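Local coordinates for protein methyltransferase WBDD (Escherichia coli, PDB 4AZS) that acts as both a kinase and a methyltransferase that regulates the chain length of the O9a O antigen, probably by capping the growing chain, at residues 361-370 with 395-406. Numbering follows the deposited sequence.
Sequences WHDDVRPWNV and WPTNLVQSFFVF
Val-365 presses CG1 squarely onto the middle of the Phe-406 ring, a CH-pi contact with the methyl 4.0 Å from the ring centroid and only 2° off its normal. CG1 lies anti to the backbone N (chi1 178°), which carries it to the helix, where it also meets Phe-403 CE1 at 4.0 Å. A short apolar valine suits this spot: its CB already points toward the helix, so a methyl reaches both rings without a longer chain. Phe-406 is large and flat: while Val-365 covers one face, Pro-367 N meets the ring edge near its plane, 3.7 Å from CE1. Phe-406 CD1 is 3.6 Å from Val-365 O and also touches Pro-367 CD. Leu-348 of helix 341-357 and Leu-329 also touch this phenylalanine.

At the other end the aromatic pair is edge-to-face: the six-membered ring of Trp-395 turns its edge to the face of Trp-361, planes at 72°, though the rings are modelled closer than carbons can sit and their fine detail is doubtful. Pro-396, at the N-cap of the helix after a cis peptide bond, sets its CB 3.8 Å from Trp-361 NE1; that N-H is hydrogen-bonded to Glu-356. Between the two ends, the branched Leu-399 lays CD2 3.6 Å from both Trp-361 CB and His-362 O.

Segment 361-370, with its HxDxxxxN pattern, corresponds to the catalytic loop of the protein kinase fold, here held against helix 397-410 of the C-terminal lobe; Trp-368 is part of the AMP pocket.

No hydrogen bond crosses the interface; several polar groups of the loop bond to one another or to neighbouring residues. His-362 ND1 accepts from Asp-364 N, while NE2 bonds to the carbonyl of Asp-382, fixing the imidazole at both nitrogens. Asn-369 gives ND2 to Asp-364 O at 2.7 Å. Arg-366 NH1 forms a salt bridge with Asp-364 OD1, which lies in the guanidinium plane, and Trp-368 CZ2 lies over the centre of one guanidinium face.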
loop_
_atom_site.group_PDB
_atom_site.type_symbol
_atom_site.label_atom_id
_atom_site.label_comp_id
_atom_site.label_asym_id
_atom_site.label_seq_id
_atom_site.Cartn_x
_atom_site.Cartn_y
_atom_site.Cartn_z
ATOM N N TRP A 361 -30.628 51.184 39.352
ATOM C CA TRP A 361 -31.411 50.007 39.022
ATOM C C TRP A 361 -30.493 48.926 38.532
ATOM O O TRP A 361 -29.360 49.185 38.103
ATOM C CB TRP A 361 -32.444 50.316 37.950
ATOM C CG TRP A 361 -33.464 51.372 38.355
ATOM C CD1 TRP A 361 -34.736 51.162 38.896
ATOM C CD2 TRP A 361 -33.328 52.845 38.265
ATOM N NE1 TRP A 361 -35.365 52.356 39.150
ATOM C CE2 TRP A 361 -34.586 53.403 38.789
ATOM C CE3 TRP A 361 -32.338 53.712 37.826
ATOM C CZ2 TRP A 361 -34.812 54.782 38.862
ATOM C CZ3 TRP A 361 -32.574 55.098 37.896
ATOM C CH2 TRP A 361 -33.782 55.619 38.411
ATOM N N HIS A 362 -30.997 47.703 38.580
ATOM C CA HIS A 362 -30.270 46.549 38.123
ATOM C C HIS A 362 -30.995 45.943 36.974
ATOM O O HIS A 362 -32.137 45.569 37.095
ATOM C CB HIS A 362 -30.136 45.562 39.262
ATOM C CG HIS A 362 -29.195 44.445 38.978
ATOM N ND1 HIS A 362 -29.433 43.531 38.023
ATOM C CD2 HIS A 362 -27.998 44.075 39.587
ATOM C CE1 HIS A 362 -28.410 42.642 37.989
ATOM N NE2 HIS A 362 -27.542 42.973 38.949
ATOM N N ASP A 363 -30.305 45.803 35.854
ATOM C CA ASP A 363 -30.904 45.457 34.567
ATOM C C ASP A 363 -31.120 43.950 34.356
ATOM O O ASP A 363 -31.641 43.541 33.320
ATOM C CB ASP A 363 -29.933 45.962 33.477
ATOM C CG ASP A 363 -30.583 46.157 32.128
ATOM O OD1 ASP A 363 -31.826 46.036 32.011
ATOM O OD2 ASP A 363 -29.825 46.446 31.180
ATOM N N ASP A 364 -30.719 43.121 35.316
ATOM C CA ASP A 364 -30.613 41.691 35.070
ATOM C C ASP A 364 -30.793 40.868 36.351
ATOM O O ASP A 364 -29.916 40.089 36.752
ATOM C CB ASP A 364 -29.243 41.390 34.421
ATOM C CG ASP A 364 -29.179 40.024 33.775
ATOM O OD1 ASP A 364 -30.231 39.500 33.358
ATOM O OD2 ASP A 364 -28.067 39.467 33.679
ATOM N N VAL A 365 -31.929 41.038 36.989
ATOM C CA VAL A 365 -32.243 40.309 38.194
ATOM C C VAL A 365 -32.705 38.901 37.851
ATOM O O VAL A 365 -33.828 38.674 37.408
ATOM C CB VAL A 365 -33.284 41.030 39.043
ATOM C CG1 VAL A 365 -33.644 40.214 40.282
ATOM C CG2 VAL A 365 -32.753 42.388 39.465
ATOM N N ARG A 366 -31.809 37.961 38.090
ATOM C CA ARG A 366 -32.008 36.565 37.734
ATOM C C ARG A 366 -31.421 35.709 38.849
ATOM O O ARG A 366 -30.605 36.184 39.641
ATOM C CB ARG A 366 -31.307 36.231 36.411
ATOM C CG ARG A 366 -31.554 37.211 35.278
ATOM C CD ARG A 366 -32.999 37.270 34.761
ATOM N NE ARG A 366 -33.275 36.314 33.687
ATOM C CZ ARG A 366 -32.662 36.283 32.491
ATOM N NH1 ARG A 366 -31.701 37.155 32.174
ATOM N NH2 ARG A 366 -32.994 35.354 31.596
ATOM N N PRO A 367 -31.828 34.442 38.911
ATOM C CA PRO A 367 -31.400 33.566 39.999
ATOM C C PRO A 367 -29.905 33.411 40.134
ATOM O O PRO A 367 -29.420 33.258 41.252
ATOM C CB PRO A 367 -32.045 32.226 39.647
ATOM C CG PRO A 367 -33.260 32.620 38.905
ATOM C CD PRO A 367 -32.868 33.814 38.083
ATOM N N TRP A 368 -29.179 33.479 39.021
ATOM C CA TRP A 368 -27.723 33.341 39.061
ATOM C C TRP A 368 -26.996 34.590 39.465
ATOM O O TRP A 368 -25.780 34.590 39.492
ATOM C CB TRP A 368 -27.175 32.844 37.728
ATOM C CG TRP A 368 -27.703 33.574 36.532
ATOM C CD1 TRP A 368 -27.173 34.703 35.914
ATOM C CD2 TRP A 368 -28.890 33.216 35.736
ATOM N NE1 TRP A 368 -27.952 35.077 34.830
ATOM C CE2 TRP A 368 -28.990 34.221 34.669
ATOM C CE3 TRP A 368 -29.848 32.200 35.806
ATOM C CZ2 TRP A 368 -30.006 34.186 33.720
ATOM C CZ3 TRP A 368 -30.880 32.180 34.848
ATOM C CH2 TRP A 368 -30.951 33.143 33.826
ATOM N N ASN A 369 -27.722 35.656 39.773
ATOM C CA ASN A 369 -27.130 36.899 40.252
ATOM C C ASN A 369 -27.521 37.181 41.691
ATOM O O ASN A 369 -27.230 38.256 42.214
ATOM C CB ASN A 369 -27.601 38.068 39.399
ATOM C CG ASN A 369 -26.964 38.076 38.026
ATOM O OD1 ASN A 369 -25.817 37.630 37.855
ATOM N ND2 ASN A 369 -27.705 38.571 37.029
ATOM N N VAL A 370 -28.180 36.219 42.314
ATOM C CA VAL A 370 -28.720 36.392 43.646
ATOM C C VAL A 370 -28.150 35.322 44.562
ATOM O O VAL A 370 -28.091 34.139 44.204
ATOM C CB VAL A 370 -30.265 36.302 43.647
ATOM C CG1 VAL A 370 -30.832 36.372 45.064
ATOM C CG2 VAL A 370 -30.849 37.414 42.800
ATOM N N TRP A 395 -39.939 54.379 31.994
ATOM C CA TRP A 395 -38.913 53.695 32.749
ATOM C C TRP A 395 -39.082 53.907 34.220
ATOM O O TRP A 395 -39.395 55.016 34.631
ATOM C CB TRP A 395 -37.582 54.254 32.309
ATOM C CG TRP A 395 -36.478 53.263 32.464
ATOM C CD1 TRP A 395 -36.209 52.140 31.675
ATOM C CD2 TRP A 395 -35.457 53.265 33.496
ATOM N NE1 TRP A 395 -35.104 51.473 32.142
ATOM C CE2 TRP A 395 -34.606 52.098 33.235
ATOM C CE3 TRP A 395 -35.168 54.090 34.569
ATOM C CZ2 TRP A 395 -33.523 51.796 34.031
ATOM C CZ3 TRP A 395 -34.075 53.781 35.359
ATOM C CH2 TRP A 395 -33.269 52.661 35.097
ATOM N N PRO A 396 -38.834 52.879 35.056
ATOM C CA PRO A 396 -38.206 51.570 34.883
ATOM C C PRO A 396 -39.181 50.440 34.591
ATOM O O PRO A 396 -39.041 49.328 35.124
ATOM C CB PRO A 396 -37.582 51.338 36.257
ATOM C CG PRO A 396 -38.615 51.901 37.188
ATOM C CD PRO A 396 -39.257 53.066 36.461
ATOM N N THR A 397 -40.127 50.701 33.713
ATOM C CA THR A 397 -41.256 49.808 33.527
ATOM C C THR A 397 -40.845 48.425 33.008
ATOM O O THR A 397 -41.324 47.421 33.523
ATOM C CB THR A 397 -42.334 50.477 32.622
ATOM O OG1 THR A 397 -41.804 50.668 31.312
ATOM C CG2 THR A 397 -42.710 51.843 33.167
ATOM N N ASN A 398 -39.959 48.366 32.023
ATOM C CA ASN A 398 -39.405 47.080 31.520
ATOM C C ASN A 398 -38.790 46.205 32.617
ATOM O O ASN A 398 -39.040 45.009 32.673
ATOM C CB ASN A 398 -38.310 47.319 30.458
ATOM C CG ASN A 398 -38.849 47.973 29.188
ATOM O OD1 ASN A 398 -39.911 47.597 28.669
ATOM N ND2 ASN A 398 -38.122 48.962 28.684
ATOM N N LEU A 399 -37.980 46.806 33.482
ATOM C CA LEU A 399 -37.367 46.077 34.612
ATOM C C LEU A 399 -38.412 45.522 35.576
ATOM O O LEU A 399 -38.246 44.430 36.137
ATOM C CB LEU A 399 -36.396 46.987 35.383
ATOM C CG LEU A 399 -35.058 47.357 34.717
ATOM C CD1 LEU A 399 -35.253 48.149 33.434
ATOM C CD2 LEU A 399 -34.174 48.161 35.660
ATOM N N VAL A 400 -39.509 46.247 35.769
ATOM C CA VAL A 400 -40.543 45.761 36.675
ATOM C C VAL A 400 -41.156 44.529 36.031
ATOM O O VAL A 400 -41.497 43.570 36.732
ATOM C CB VAL A 400 -41.613 46.834 37.001
ATOM C CG1 VAL A 400 -42.857 46.214 37.643
ATOM C CG2 VAL A 400 -41.038 47.902 37.905
ATOM N N GLN A 401 -41.230 44.542 34.697
ATOM C CA GLN A 401 -41.845 43.446 33.937
ATOM C C GLN A 401 -41.020 42.172 34.076
ATOM O O GLN A 401 -41.556 41.117 34.433
ATOM C CB GLN A 401 -42.010 43.808 32.443
ATOM C CG GLN A 401 -42.630 42.702 31.575
ATOM C CD GLN A 401 -44.161 42.650 31.610
ATOM O OE1 GLN A 401 -44.790 43.080 32.572
ATOM N NE2 GLN A 401 -44.763 42.118 30.543
ATOM N N SER A 402 -39.725 42.268 33.802
ATOM C CA SER A 402 -38.837 41.116 34.015
ATOM C C SER A 402 -38.899 40.626 35.460
ATOM O O SER A 402 -38.855 39.425 35.724
ATOM C CB SER A 402 -37.400 41.470 33.707
ATOM O OG SER A 402 -37.055 42.483 34.596
ATOM N N PHE A 403 -39.022 41.545 36.407
ATOM C CA PHE A 403 -39.029 41.101 37.769
ATOM C C PHE A 403 -40.217 40.156 38.001
ATOM O O PHE A 403 -40.193 39.316 38.910
ATOM C CB PHE A 403 -39.045 42.269 38.746
ATOM C CG PHE A 403 -38.760 41.842 40.153
ATOM C CD1 PHE A 403 -37.445 41.694 40.595
ATOM C CD2 PHE A 403 -39.783 41.501 41.000
ATOM C CE1 PHE A 403 -37.168 41.259 41.867
ATOM C CE2 PHE A 403 -39.508 41.064 42.288
ATOM C CZ PHE A 403 -38.195 40.931 42.720
ATOM N N PHE A 404 -41.255 40.275 37.170
ATOM C CA PHE A 404 -42.392 39.372 37.287
ATOM C C PHE A 404 -42.032 37.990 36.798
ATOM O O PHE A 404 -42.524 36.990 37.320
ATOM C CB PHE A 404 -43.587 39.886 36.487
ATOM C CG PHE A 404 -44.131 41.175 36.994
ATOM C CD1 PHE A 404 -44.424 41.329 38.348
ATOM C CD2 PHE A 404 -44.391 42.219 36.122
ATOM C CE1 PHE A 404 -44.948 42.510 38.828
ATOM C CE2 PHE A 404 -44.923 43.407 36.592
ATOM C CZ PHE A 404 -45.184 43.555 37.948
ATOM N N VAL A 405 -41.188 37.951 35.783
ATOM C CA VAL A 405 -40.719 36.698 35.245
ATOM C C VAL A 405 -39.843 36.003 36.290
ATOM O O VAL A 405 -40.135 34.865 36.692
ATOM C CB VAL A 405 -39.973 36.905 33.917
ATOM C CG1 VAL A 405 -39.424 35.582 33.420
ATOM C CG2 VAL A 405 -40.910 37.509 32.876
ATOM N N PHE A 406 -38.791 36.692 36.732
ATOM C CA PHE A 406 -38.028 36.278 37.919
ATOM C C PHE A 406 -38.969 35.649 38.944
ATOM O O PHE A 406 -38.746 34.515 39.393
ATOM C CB PHE A 406 -37.284 37.470 38.556
ATOM C CG PHE A 406 -36.492 37.117 39.799
ATOM C CD1 PHE A 406 -35.346 36.348 39.718
ATOM C CD2 PHE A 406 -36.865 37.588 41.038
ATOM C CE1 PHE A 406 -34.604 36.041 40.838
ATOM C CE2 PHE A 406 -36.118 37.288 42.172
ATOM C CZ PHE A 406 -34.986 36.509 42.071
#